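PDB 2VO8: Exo-alpha-sialidase from Clostridium perfringens, which probably removes terminal sialic acids from glycans as a family 33 glycoside hydrolase, and carries a cohesin module that probably helps assemble toxin complexes. Local coordinates for residues 52-63 / 95-105. Residues are numbered along the deposited sequence; the frame is centred on the assembly and turned at random.
Sequences AEAFILNEITSF and DLVKVNLTPKI
Ile56 and Thr102 exchange two backbone hydrogen bonds, Ile56 N lying 2.9 Å from Thr102 O. Thr61 and Lys98 form a second reciprocal pair, with Lys98 N 2.8 Å from Thr61 O. Between these pairs the register slips by one: Asn58 N reaches Asn100 O at 2.8 Å, Glu59 N makes a weak bond to the same oxygen, and Asn100 N returns to Glu59 O. Two residues facing one define a classic beta bulge. Lys104 NZ also makes a hydrogen bond to Glu53 O (3.1 Å). Strands 55-62 and 95-103 are thus antiparallel neighbours, at 151°, in the beta-sandwich of the cohesin module; strand 26-33 pairs with the other edge of 95-103, so 55-62 extends that sheet.

Apolar contacts lie on the face carrying Leu57, Ile60, Val99 and Leu101. Leu57 CD1 meets Val99 CG1 at 3.6 Å, and Ile60 lies alongside Val99. Ile60 CG2 presses unusually close to Val97 CG1, 3.4 Å. Val79 of strand 78-85 touches Leu57 and Ile60 from across the sandwich.

Asp95 CB sits over the face of the Phe63 ring, 3.5 Å from its centroid and 5° off the normal, a CH-pi contact; Asp95 OD1 forms a salt bridge with Lys15.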
loop_
_atom_site.group_PDB
_atom_site.type_symbol
_atom_site.label_atom_id
_atom_site.label_comp_id
_atom_site.label_asym_id
_atom_site.label_seq_id
_atom_site.Cartn_x
_atom_site.Cartn_y
_atom_site.Cartn_z
ATOM N N ALA A 52 0.581 12.433 -8.929
ATOM C CA ALA A 52 0.174 13.559 -8.072
ATOM C C ALA A 52 -0.622 14.607 -8.880
ATOM O O ALA A 52 -1.347 15.436 -8.298
ATOM C CB ALA A 52 1.400 14.194 -7.401
ATOM N N GLU A 53 -0.544 14.558 -10.207
ATOM C CA GLU A 53 -1.394 15.463 -11.038
ATOM C C GLU A 53 -2.848 14.979 -11.112
ATOM O O GLU A 53 -3.794 15.784 -11.241
ATOM C CB GLU A 53 -0.843 15.598 -12.469
ATOM C CG GLU A 53 0.544 16.169 -12.542
ATOM C CD GLU A 53 0.982 16.453 -13.971
ATOM O OE1 GLU A 53 0.501 15.780 -14.894
ATOM O OE2 GLU A 53 1.816 17.368 -14.144
ATOM N N ALA A 54 -3.039 13.669 -11.013
ATOM C CA ALA A 54 -4.341 13.074 -11.220
ATOM C C ALA A 54 -5.157 12.814 -9.951
ATOM O O ALA A 54 -6.373 12.684 -10.052
ATOM C CB ALA A 54 -4.221 11.818 -12.017
ATOM N N PHE A 55 -4.485 12.686 -8.808
ATOM C CA PHE A 55 -5.063 12.360 -7.503
ATOM C C PHE A 55 -4.651 13.319 -6.409
ATOM O O PHE A 55 -3.568 13.793 -6.400
ATOM C CB PHE A 55 -4.701 10.954 -7.024
ATOM C CG PHE A 55 -4.962 9.880 -8.014
ATOM C CD1 PHE A 55 -6.146 9.258 -8.048
ATOM C CD2 PHE A 55 -3.988 9.488 -8.907
ATOM C CE1 PHE A 55 -6.377 8.286 -8.919
ATOM C CE2 PHE A 55 -4.214 8.529 -9.768
ATOM C CZ PHE A 55 -5.420 7.934 -9.799
ATOM N N ILE A 56 -5.572 13.505 -5.478
ATOM C CA ILE A 56 -5.355 14.119 -4.174
ATOM C C ILE A 56 -5.147 12.990 -3.085
ATOM O O ILE A 56 -6.027 12.210 -2.964
ATOM C CB ILE A 56 -6.648 14.956 -3.810
ATOM C CG1 ILE A 56 -6.937 16.025 -4.865
ATOM C CG2 ILE A 56 -6.587 15.526 -2.486
ATOM C CD1 ILE A 56 -8.352 16.467 -4.946
ATOM N N LEU A 57 -4.011 12.994 -2.343
ATOM C CA LEU A 57 -3.862 12.069 -1.226
ATOM C C LEU A 57 -4.612 12.566 0.005
ATOM O O LEU A 57 -4.285 13.614 0.561
ATOM C CB LEU A 57 -2.383 11.864 -0.894
ATOM C CG LEU A 57 -2.074 10.919 0.270
ATOM C CD1 LEU A 57 -2.518 9.501 -0.057
ATOM C CD2 LEU A 57 -0.593 10.956 0.613
ATOM N N ASN A 58 -5.618 11.806 0.426
ATOM C CA ASN A 58 -6.501 12.231 1.523
ATOM C C ASN A 58 -6.037 11.810 2.888
ATOM O O ASN A 58 -5.807 12.664 3.748
ATOM C CB ASN A 58 -7.925 11.737 1.330
ATOM C CG ASN A 58 -8.549 12.270 0.081
ATOM O OD1 ASN A 58 -9.230 11.540 -0.673
ATOM N ND2 ASN A 58 -8.304 13.551 -0.169
ATOM N N GLU A 59 -5.919 10.510 3.114
ATOM C CA GLU A 59 -5.415 9.983 4.416
ATOM C C GLU A 59 -4.933 8.563 4.177
ATOM O O GLU A 59 -5.434 7.878 3.268
ATOM C CB GLU A 59 -6.463 9.939 5.501
ATOM C CG GLU A 59 -7.745 9.210 5.085
ATOM C CD GLU A 59 -8.676 8.801 6.246
ATOM O OE1 GLU A 59 -8.526 9.353 7.377
ATOM O OE2 GLU A 59 -9.584 7.954 6.006
ATOM N N ILE A 60 -3.971 8.153 4.992
ATOM C CA ILE A 60 -3.417 6.798 4.926
ATOM C C ILE A 60 -3.591 6.262 6.350
ATOM O O ILE A 60 -3.112 6.861 7.310
ATOM C CB ILE A 60 -1.962 6.815 4.513
ATOM C CG1 ILE A 60 -1.805 7.250 3.038
ATOM C CG2 ILE A 60 -1.306 5.436 4.662
ATOM C CD1 ILE A 60 -0.401 7.501 2.701
ATOM N N THR A 61 -4.332 5.172 6.481
ATOM C CA THR A 61 -4.601 4.607 7.797
ATOM C C THR A 61 -4.391 3.101 7.867
ATOM O O THR A 61 -4.297 2.374 6.854
ATOM C CB THR A 61 -6.045 4.891 8.223
ATOM O OG1 THR A 61 -6.928 4.326 7.278
ATOM C CG2 THR A 61 -6.323 6.438 8.314
ATOM N N SER A 62 -4.320 2.610 9.088
ATOM C CA SER A 62 -4.185 1.160 9.273
ATOM C C SER A 62 -5.454 0.424 8.884
ATOM O O SER A 62 -6.586 0.914 9.031
ATOM C CB SER A 62 -3.804 0.868 10.738
ATOM O OG SER A 62 -4.890 1.206 11.548
ATOM N N PHE A 63 -5.277 -0.800 8.364
ATOM C CA PHE A 63 -6.410 -1.584 7.923
ATOM C C PHE A 63 -7.224 -2.088 9.119
ATOM O O PHE A 63 -8.424 -2.324 9.006
ATOM C CB PHE A 63 -5.968 -2.713 6.977
ATOM C CG PHE A 63 -7.106 -3.411 6.301
ATOM C CD1 PHE A 63 -7.677 -2.890 5.148
ATOM C CD2 PHE A 63 -7.602 -4.611 6.818
ATOM C CE1 PHE A 63 -8.747 -3.563 4.522
ATOM C CE2 PHE A 63 -8.641 -5.270 6.202
ATOM C CZ PHE A 63 -9.222 -4.746 5.052
ATOM N N ASP A 95 -4.379 -7.718 4.974
ATOM C CA ASP A 95 -4.425 -6.360 4.494
ATOM C C ASP A 95 -3.945 -5.442 5.636
ATOM O O ASP A 95 -4.285 -5.661 6.830
ATOM C CB ASP A 95 -5.837 -6.032 4.001
ATOM C CG ASP A 95 -6.211 -6.828 2.732
ATOM O OD1 ASP A 95 -5.324 -7.457 2.153
ATOM O OD2 ASP A 95 -7.375 -6.812 2.328
ATOM N N LEU A 96 -3.108 -4.476 5.271
ATOM C CA LEU A 96 -2.351 -3.685 6.237
ATOM C C LEU A 96 -2.669 -2.169 6.240
ATOM O O LEU A 96 -2.676 -1.543 7.297
ATOM C CB LEU A 96 -0.860 -3.887 6.012
ATOM C CG LEU A 96 -0.304 -5.295 6.227
ATOM C CD1 LEU A 96 1.176 -5.325 5.998
ATOM C CD2 LEU A 96 -0.609 -5.755 7.685
ATOM N N VAL A 97 -2.932 -1.599 5.067
ATOM C CA VAL A 97 -3.020 -0.138 4.939
ATOM C C VAL A 97 -4.154 0.241 3.978
ATOM O O VAL A 97 -4.367 -0.451 2.976
ATOM C CB VAL A 97 -1.722 0.466 4.397
ATOM C CG1 VAL A 97 -1.875 2.080 4.276
ATOM C CG2 VAL A 97 -0.517 0.037 5.204
ATOM N N LYS A 98 -4.890 1.304 4.327
ATOM C CA LYS A 98 -5.916 1.910 3.458
ATOM C C LYS A 98 -5.345 3.245 2.992
ATOM O O LYS A 98 -5.039 4.099 3.824
ATOM C CB LYS A 98 -7.179 2.220 4.256
ATOM C CG LYS A 98 -7.889 1.036 4.883
ATOM C CD LYS A 98 -9.247 1.448 5.476
ATOM C CE LYS A 98 -9.350 1.403 7.005
ATOM N NZ LYS A 98 -10.808 1.129 7.320
ATOM N N VAL A 99 -5.214 3.442 1.678
ATOM C CA VAL A 99 -4.782 4.733 1.128
ATOM C C VAL A 99 -5.991 5.381 0.441
ATOM O O VAL A 99 -6.555 4.835 -0.491
ATOM C CB VAL A 99 -3.594 4.603 0.116
ATOM C CG1 VAL A 99 -3.134 5.989 -0.409
ATOM C CG2 VAL A 99 -2.441 3.872 0.697
ATOM N N ASN A 100 -6.454 6.512 0.974
ATOM C CA ASN A 100 -7.686 7.139 0.503
ATOM C C ASN A 100 -7.278 8.298 -0.425
ATOM O O ASN A 100 -6.460 9.136 -0.050
ATOM C CB ASN A 100 -8.525 7.645 1.676
ATOM C CG ASN A 100 -9.904 8.008 1.257
ATOM O OD1 ASN A 100 -10.108 9.072 0.602
ATOM N ND2 ASN A 100 -10.877 7.136 1.558
ATOM N N LEU A 101 -7.792 8.248 -1.647
ATOM C CA LEU A 101 -7.453 9.168 -2.752
ATOM C C LEU A 101 -8.712 9.684 -3.404
ATOM O O LEU A 101 -9.691 9.018 -3.437
ATOM C CB LEU A 101 -6.618 8.440 -3.820
ATOM C CG LEU A 101 -5.253 7.969 -3.298
ATOM C CD1 LEU A 101 -5.015 6.477 -3.653
ATOM C CD2 LEU A 101 -4.113 8.793 -3.748
ATOM N N THR A 102 -8.673 10.902 -3.949
ATOM C CA THR A 102 -9.761 11.437 -4.785
ATOM C C THR A 102 -9.171 11.875 -6.135
ATOM O O THR A 102 -8.225 12.686 -6.164
ATOM C CB THR A 102 -10.468 12.624 -4.136
ATOM O OG1 THR A 102 -10.974 12.248 -2.833
ATOM C CG2 THR A 102 -11.610 13.176 -5.043
ATOM N N PRO A 103 -9.684 11.317 -7.230
ATOM C CA PRO A 103 -9.137 11.775 -8.542
ATOM C C PRO A 103 -9.547 13.203 -8.825
ATOM O O PRO A 103 -10.594 13.633 -8.370
ATOM C CB PRO A 103 -9.758 10.813 -9.566
ATOM C CG PRO A 103 -10.430 9.673 -8.712
ATOM C CD PRO A 103 -10.722 10.288 -7.391
ATOM N N LYS A 104 -8.693 13.956 -9.519
ATOM C CA LYS A 104 -9.111 15.329 -9.899
ATOM C C LYS A 104 -9.007 15.602 -11.393
ATOM O O LYS A 104 -9.289 16.741 -11.821
ATOM C CB LYS A 104 -8.330 16.347 -9.091
ATOM C CG LYS A 104 -6.822 16.359 -9.294
ATOM C CD LYS A 104 -6.244 17.414 -8.418
ATOM C CE LYS A 104 -4.751 17.610 -8.522
ATOM N NZ LYS A 104 -4.295 18.440 -9.708
ATOM N N ILE A 105 -8.564 14.614 -12.160
ATOM C CA ILE A 105 -8.567 14.656 -13.631
ATOM C C ILE A 105 -8.930 13.315 -14.215
ATOM O O ILE A 105 -8.418 12.295 -13.785
ATOM C CB ILE A 105 -7.178 14.963 -14.242
ATOM C CG1 ILE A 105 -6.695 16.330 -13.807
ATOM C CG2 ILE A 105 -7.238 14.869 -15.788
ATOM C CD1 ILE A 105 -5.202 16.566 -14.138
HETATM O O HOH W 1 -7.533 5.879 5.008
#